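Local coordinates for putative peptidyl-arginine deiminase family protein (Campylobacter jejuni subsp. jejuni serotype O:2, PDB 6B10) that probably hydrolyses agmatine to N-carbamoylputrescine and ammonia, a deiminase step in the route to putrescine and other polyamines, at residues I13-W16 and S17-Y21; I143-G146 and G147-D150; F214-K217 and N218-A221. All coordinates share one frame; numbering follows the deposited sequence. Where two conformers were deposited one is given.

Contact 1. Residues I13-W16 and S17-Y21; sequences IPEW and SEQEY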
loop_
_atom_site.group_PDB
_atom_site.type_symbol
_atom_site.label_atom_id
_atom_site.label_comp_id
_atom_site.label_asym_id
_atom_site.label_seq_id
_atom_site.Cartn_x
_atom_site.Cartn_y
_atom_site.Cartn_z
ATOM N N ILE A 13 -11.391 5.659 3.295
ATOM C CA ILE A 13 -11.712 4.241 3.136
ATOM C C ILE A 13 -10.561 3.383 3.637
ATOM O O ILE A 13 -9.436 3.521 3.154
ATOM C CB ILE A 13 -11.987 3.886 1.661
ATOM C CG1 ILE A 13 -13.108 4.764 1.089
ATOM C CG2 ILE A 13 -12.380 2.421 1.523
ATOM C CD1 ILE A 13 -13.274 4.646 -0.413
ATOM N N PRO A 14 -10.832 2.490 4.606
ATOM C CA PRO A 14 -9.812 1.541 5.017
ATOM C C PRO A 14 -9.649 0.438 3.979
ATOM O O PRO A 14 -10.590 0.132 3.237
ATOM C CB PRO A 14 -10.369 0.971 6.319
ATOM C CG PRO A 14 -11.843 1.037 6.147
ATOM C CD PRO A 14 -12.117 2.244 5.282
ATOM N N GLU A 15 -8.470 -0.179 3.954
ATOM C CA GLU A 15 -8.133 -1.143 2.909
ATOM C C GLU A 15 -9.003 -2.401 2.933
ATOM O O GLU A 15 -9.172 -3.067 1.905
ATOM C CB GLU A 15 -6.664 -1.524 3.010
ATOM C CG GLU A 15 -6.082 -2.065 1.722
ATOM C CD GLU A 15 -4.575 -1.977 1.733
ATOM O OE1 GLU A 15 -4.057 -0.868 1.481
ATOM O OE2 GLU A 15 -3.923 -3.001 2.037
ATOM N N TRP A 16 -9.563 -2.723 4.092
ATOM C CA TRP A 16 -10.408 -3.912 4.215
ATOM C C TRP A 16 -11.852 -3.746 3.711
ATOM O O TRP A 16 -12.614 -4.709 3.714
ATOM C CB TRP A 16 -10.396 -4.441 5.652
ATOM C CG TRP A 16 -10.913 -3.484 6.675
ATOM C CD1 TRP A 16 -12.218 -3.248 6.991
ATOM C CD2 TRP A 16 -10.131 -2.647 7.531
ATOM N NE1 TRP A 16 -12.295 -2.309 7.989
ATOM C CE2 TRP A 16 -11.027 -1.927 8.340
ATOM C CE3 TRP A 16 -8.754 -2.433 7.685
ATOM C CZ2 TRP A 16 -10.594 -1.003 9.295
ATOM C CZ3 TRP A 16 -8.325 -1.526 8.633
ATOM C CH2 TRP A 16 -9.240 -0.819 9.425
ATOM N N SER A 17 -12.233 -2.546 3.278
ATOM C CA SER A 17 -13.531 -2.351 2.622
ATOM C C SER A 17 -13.552 -3.094 1.285
ATOM O O SER A 17 -12.495 -3.348 0.681
ATOM C CB SER A 17 -13.823 -0.873 2.379
ATOM O OG SER A 17 -13.861 -0.161 3.594
ATOM N N GLU A 18 -14.758 -3.440 0.839
ATOM C CA GLU A 18 -14.944 -4.261 -0.352
ATOM C C GLU A 18 -14.371 -3.572 -1.585
ATOM O O GLU A 18 -14.501 -2.360 -1.752
ATOM C CB GLU A 18 -16.432 -4.580 -0.560
ATOM C CG GLU A 18 -16.685 -5.671 -1.594
ATOM C CD GLU A 18 -18.131 -6.156 -1.614
ATOM O OE1 GLU A 18 -19.034 -5.382 -1.237
ATOM O OE2 GLU A 18 -18.370 -7.313 -2.019
ATOM N N GLN A 19 -13.747 -4.362 -2.448
ATOM C CA GLN A 19 -13.035 -3.846 -3.600
ATOM C C GLN A 19 -13.524 -4.461 -4.906
ATOM O O GLN A 19 -14.129 -5.534 -4.916
ATOM C CB GLN A 19 -11.535 -4.135 -3.446
ATOM C CG GLN A 19 -10.873 -3.462 -2.251
ATOM C CD GLN A 19 -9.509 -4.062 -1.931
ATOM O OE1 GLN A 19 -8.727 -4.367 -2.838
ATOM N NE2 GLN A 19 -9.221 -4.242 -0.641
ATOM N N GLU A 20 -13.250 -3.750 -5.999
ATOM C CA GLU A 20 -13.575 -4.223 -7.339
ATOM C C GLU A 20 -12.313 -4.767 -8.014
ATOM O O GLU A 20 -12.348 -5.826 -8.633
ATOM C CB GLU A 20 -14.195 -3.093 -8.169
ATOM C CG GLU A 20 -14.902 -3.558 -9.436
ATOM C CD GLU A 20 -16.235 -4.226 -9.159
ATOM O OE1 GLU A 20 -17.114 -3.580 -8.557
ATOM O OE2 GLU A 20 -16.410 -5.394 -9.561
ATOM N N TYR A 21 -11.198 -4.048 -7.880
ATOM C CA TYR A 21 -9.928 -4.462 -8.474
ATOM C C TYR A 21 -8.755 -4.305 -7.519
ATOM O O TYR A 21 -8.743 -3.400 -6.682
ATOM C CB TYR A 21 -9.598 -3.589 -9.681
ATOM C CG TYR A 21 -10.436 -3.815 -10.922
ATOM C CD1 TYR A 21 -10.120 -4.821 -11.828
ATOM C CD2 TYR A 21 -11.518 -2.987 -11.215
ATOM C CE1 TYR A 21 -10.863 -5.009 -12.977
ATOM C CE2 TYR A 21 -12.275 -3.174 -12.360
ATOM C CZ TYR A 21 -11.942 -4.181 -13.237
ATOM O OH TYR A 21 -12.691 -4.362 -14.377
#
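P14 and S17 close a type I beta turn: the S17 amide bonds to P14 O (N to O 3.1 Å) with a nearly straight N-H, at 165°, although the donor stands well above the plane of the carbonyl it uses. The packing is dense at this end. The S17 hydroxyl sits against the proline ring, OG 3.4 Å from P14 CD, while I13 CG2 comes within 3.6 Å of S17 OG. Serine suits the place because a small CB and one oxygen fit between two apolar neighbours. W16 closes the same end, its indole lying over the proline ring. With CG held between its backbone N and carbonyl carbon (chi1 61°), the indole turns back over the turn, and P14 CB lies 3.5 Å above the ring plane, over its centre, a single CH2 of the proline set on the indole face.

Beyond S17 the contact thins. E18 is exposed and scarcely touches 13-16, its side chain leaning instead on N277 and K330. Q19, by contrast, is buried and reaches back along an extended chain to set NE2 2.8 Å from E15 O, a bent and therefore weak bond. Its amide is held chiefly from elsewhere: OE1 accepts from N327 and Q55, and NE2 also gives to F275 O. E15 likewise spends its carboxylate outside, on H322, R213 and the F275 amide.

The chemistry is thus divided. A proline-aromatic lid and one good backbone bond fix the turn, whereas Q19 ties it to strand 326-329 through N327, and E15 to H322, R213 and strand 274-276, so that the entry into strand 19-25 is probably set as much by its surroundings as by the turn itself.

Contact 2. Residues I143-G146 and G147-D150; sequences ILEG and GSID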
loop_
_atom_site.group_PDB
_atom_site.type_symbol
_atom_site.label_atom_id
_atom_site.label_comp_id
_atom_site.label_asym_id
_atom_site.label_seq_id
_atom_site.Cartn_x
_atom_site.Cartn_y
_atom_site.Cartn_z
ATOM N N ILE A 143 1.478 16.981 -2.877
ATOM C CA ILE A 143 2.434 15.877 -3.029
ATOM C C ILE A 143 2.137 14.777 -2.015
ATOM O O ILE A 143 2.251 14.988 -0.810
ATOM C CB ILE A 143 3.900 16.347 -2.857
ATOM C CG1 ILE A 143 4.245 17.461 -3.857
ATOM C CG2 ILE A 143 4.864 15.182 -3.032
ATOM C CD1 ILE A 143 4.133 17.061 -5.318
ATOM N N LEU A 144 1.770 13.598 -2.508
ATOM C CA LEU A 144 1.413 12.488 -1.632
ATOM C C LEU A 144 1.481 11.150 -2.351
ATOM O O LEU A 144 0.896 10.993 -3.418
ATOM C CB LEU A 144 0.004 12.711 -1.076
ATOM C CG LEU A 144 -0.532 11.653 -0.110
ATOM C CD1 LEU A 144 -1.281 12.305 1.040
ATOM C CD2 LEU A 144 -1.423 10.649 -0.831
ATOM N N GLU A 145 2.191 10.192 -1.754
ATOM C CA GLU A 145 2.210 8.811 -2.235
ATOM C C GLU A 145 1.237 7.976 -1.408
ATOM O O GLU A 145 1.058 8.228 -0.219
ATOM C CB GLU A 145 3.612 8.202 -2.123
ATOM C CG GLU A 145 4.737 9.036 -2.725
ATOM C CD GLU A 145 5.438 9.901 -1.690
ATOM O OE1 GLU A 145 4.814 10.862 -1.187
ATOM O OE2 GLU A 145 6.613 9.614 -1.372
ATOM N N GLY A 146 0.632 6.971 -2.033
ATOM C CA GLY A 146 -0.329 6.096 -1.357
ATOM C C GLY A 146 0.258 5.349 -0.171
ATOM O O GLY A 146 -0.410 5.164 0.845
ATOM N N GLY A 147 1.514 4.937 -0.293
ATOM C CA GLY A 147 2.215 4.259 0.798
ATOM C C GLY A 147 2.560 5.125 1.999
ATOM O O GLY A 147 2.995 4.606 3.023
ATOM N N SER A 148 2.365 6.441 1.903
ATOM C CA SER A 148 2.690 7.327 3.017
ATOM C C SER A 148 1.527 7.562 3.996
ATOM O O SER A 148 1.717 8.217 5.020
ATOM C CB SER A 148 3.227 8.661 2.490
ATOM O OG SER A 148 2.167 9.468 2.029
ATOM N N ILE A 149 0.346 7.010 3.699
ATOM C CA ILE A 149 -0.842 7.181 4.549
ATOM C C ILE A 149 -1.572 5.851 4.769
ATOM O O ILE A 149 -1.501 4.960 3.932
ATOM C CB ILE A 149 -1.835 8.207 3.947
ATOM C CG1 ILE A 149 -2.149 7.864 2.484
ATOM C CG2 ILE A 149 -1.256 9.612 4.057
ATOM C CD1 ILE A 149 -3.225 8.716 1.848
ATOM N N ASP A 150 -2.269 5.739 5.899
ATOM C CA ASP A 150 -3.009 4.527 6.262
ATOM C C ASP A 150 -4.254 4.927 7.079
ATOM O O ASP A 150 -4.147 5.718 8.014
ATOM C CB ASP A 150 -2.084 3.606 7.065
ATOM C CG ASP A 150 -2.628 2.205 7.219
ATOM O OD1 ASP A 150 -2.433 1.381 6.308
ATOM O OD2 ASP A 150 -3.230 1.914 8.274
#
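The carbonyl group of E145 is the flat group on which S148 closes. At its edge, in the carbonyl plane and on a lone pair, comes the S148 hydroxyl, OG to E145 O 2.8 Å; over a face comes the backbone amide of the same residue, S148 N to E145 O 3.1 Å, standing 58° out of the plane. One carbonyl oxygen is therefore gripped twice, by a side chain and a backbone donor that do not compete for the same direction. S148 manages this because chi1 of 78° places OG between its backbone N and carbonyl carbon, folded back over the turn. Serine fits well, being short enough to reach a carbonyl three residues back.

One residue further on, the I149 amide points almost straight at G146 O, but at 3.5 Å from N to O the bond is weak. G146 and G147, both buried, bring no side chain into this tight bend.

On its apolar side L144 and I149 cross at about a right angle. CD2 of L144 meets I149 CD1 at 3.8 Å, and L144 CD1 lies 4.0 Å from I149 CG2, branched methyl ends meeting across the turn. L144 leans as well on F107, one of the residues of the potassium site, while the side chain of E145 touches D205 and H207.

Successive bonds from residue i+3 back to i define a 3-10 turn, here delivering the chain from the loop after strand 138-141 into strand 149-151, within the alpha/beta propeller (pentein) fold of the guanidino-group-modifying enzymes.

Contact 3. Residues F214-K217 and N218-A221; sequences FIDK and NTIA
F214 packs against I220 at a non-hydrogen-bonded pair of an antiparallel hairpin. Followed outward, its CB and CG stand near T219 O; CD1 comes within 3.5 Å of that T219 O and begins to meet I220 CG1; CE1 makes the closest approach, 3.4 Å from I220 CG1; and CZ, at the tip, reaches I220 CD1 at 4.0 Å. The ring thus passes from a backbone oxygen to a branched aliphatic chain, as suits a buried phenylalanine, and F248 meets it edge-to-face from outside the hairpin. On the other side of the hairpin, I215 CG2 packs on A221 CB at 3.8 Å.

T219 O receives the I215 amide (N to O 3.0 Å) and, beside it, a CA-H contact from F214. Around I215 the register slips by one between F214-I220 and D216-T219, a beta bulge.

At the turn, D216 does the polar work. With CG between the backbone N and carbonyl carbon (chi1 65°), its carboxylate folds over the bend. OD1 takes the T219 hydroxyl (OG1 to OD1 2.6 Å) on its syn side and the N218 amide (N to OD1 2.8 Å) on its anti side, the donors arriving from opposite faces of the carboxylate plane. The second bond makes an Asx turn within the type I turn D216-T219, which the T219 amide closes on D216 O.

Aspartate and threonine therefore pair where a short acceptor and a short hydroxyl are wanted. Two donors on OD1 would probably stabilise its negative charge, and they hold the carboxylate against rotation at the partly exposed tip of the hairpin.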
loop_
_atom_site.group_PDB
_atom_site.type_symbol
_atom_site.label_atom_id
_atom_site.label_comp_id
_atom_site.label_asym_id
_atom_site.label_seq_id
_atom_site.Cartn_x
_atom_site.Cartn_y
_atom_site.Cartn_z
ATOM N N PHE A 214 -3.237 -0.022 10.197
ATOM C CA PHE A 214 -4.479 -0.500 10.784
ATOM C C PHE A 214 -4.876 -1.821 10.136
ATOM O O PHE A 214 -4.801 -1.972 8.908
ATOM C CB PHE A 214 -5.620 0.498 10.585
ATOM C CG PHE A 214 -5.486 1.741 11.406
ATOM C CD1 PHE A 214 -5.769 1.716 12.764
ATOM C CD2 PHE A 214 -5.078 2.934 10.829
ATOM C CE1 PHE A 214 -5.644 2.863 13.532
ATOM C CE2 PHE A 214 -4.955 4.085 11.588
ATOM C CZ PHE A 214 -5.238 4.046 12.942
ATOM N N ILE A 215 -5.316 -2.764 10.965
ATOM C CA ILE A 215 -5.877 -4.022 10.475
ATOM C C ILE A 215 -7.368 -4.154 10.790
ATOM O O ILE A 215 -8.065 -4.960 10.175
ATOM C CB ILE A 215 -5.102 -5.240 11.009
ATOM C CG1 ILE A 215 -5.158 -5.324 12.536
ATOM C CG2 ILE A 215 -3.667 -5.175 10.529
ATOM C CD1 ILE A 215 -4.486 -6.556 13.095
ATOM N N ASP A 216 -7.841 -3.395 11.778
ATOM C CA ASP A 216 -9.265 -3.100 11.921
ATOM C C ASP A 216 -9.391 -1.713 12.545
ATOM O O ASP A 216 -8.374 -1.050 12.767
ATOM C CB ASP A 216 -10.015 -4.209 12.688
ATOM C CG ASP A 216 -9.577 -4.357 14.147
ATOM O OD1 ASP A 216 -9.237 -3.367 14.824
ATOM O OD2 ASP A 216 -9.608 -5.496 14.631
ATOM N N LYS A 217 -10.615 -1.251 12.791
ATOM C CA LYS A 217 -10.823 0.117 13.268
ATOM C C LYS A 217 -10.168 0.387 14.624
ATOM O O LYS A 217 -9.905 1.537 14.950
ATOM C CB LYS A 217 -12.316 0.458 13.355
ATOM C CG LYS A 217 -13.059 -0.214 14.504
ATOM C CD LYS A 217 -14.550 0.079 14.420
ATOM C CE LYS A 217 -15.274 -0.391 15.666
ATOM N NZ LYS A 217 -16.751 -0.245 15.529
ATOM N N ASN A 218 -9.899 -0.669 15.394
ATOM C CA ASN A 218 -9.331 -0.531 16.734
ATOM C C ASN A 218 -7.877 -0.961 16.881
ATOM O O ASN A 218 -7.337 -0.875 17.977
ATOM C CB ASN A 218 -10.169 -1.334 17.737
ATOM C CG ASN A 218 -11.607 -0.878 17.792
ATOM O OD1 ASN A 218 -12.526 -1.682 17.658
ATOM N ND2 ASN A 218 -11.810 0.412 17.976
ATOM N N THR A 219 -7.241 -1.421 15.807
ATOM C CA THR A 219 -5.975 -2.141 15.952
ATOM C C THR A 219 -4.906 -1.730 14.946
ATOM O O THR A 219 -5.172 -1.623 13.745
ATOM C CB THR A 219 -6.209 -3.649 15.822
ATOM O OG1 THR A 219 -7.396 -4.009 16.537
ATOM C CG2 THR A 219 -5.033 -4.431 16.363
ATOM N N ILE A 220 -3.692 -1.530 15.448
ATOM C CA ILE A 220 -2.540 -1.213 14.624
ATOM C C ILE A 220 -1.499 -2.323 14.714
ATOM O O ILE A 220 -1.057 -2.695 15.813
ATOM C CB ILE A 220 -1.889 0.118 15.044
ATOM C CG1 ILE A 220 -2.848 1.273 14.760
ATOM C CG2 ILE A 220 -0.582 0.331 14.284
ATOM C CD1 ILE A 220 -2.410 2.607 15.320
ATOM N N ALA A 221 -1.113 -2.845 13.552
ATOM C CA ALA A 221 -0.029 -3.805 13.454
ATOM C C ALA A 221 1.212 -3.028 13.080
ATOM O O ALA A 221 1.159 -2.204 12.170
ATOM C CB ALA A 221 -0.332 -4.849 12.392
#

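Contact 2 is the core member, nearest the centre of the chain, where a doubly held carbonyl is backed by leucine and isoleucine. Contact 1 lies at the surface, and contact 3 is mixed: apolar along its strands, polar at its turn. None joins the same pair of elements, yet contact 3 touches both others. The indole of W16 from contact 1 rests on the hairpin backbone at I215-K217, with CH2 3.2 Å from D216 C, while D150 of contact 2 probably hydrogen-bonds F214 N through OD2. R213, just before contact 3, pairs with both E15 and D150, so a shared arginine joins contacts 1 and 2, which do not touch.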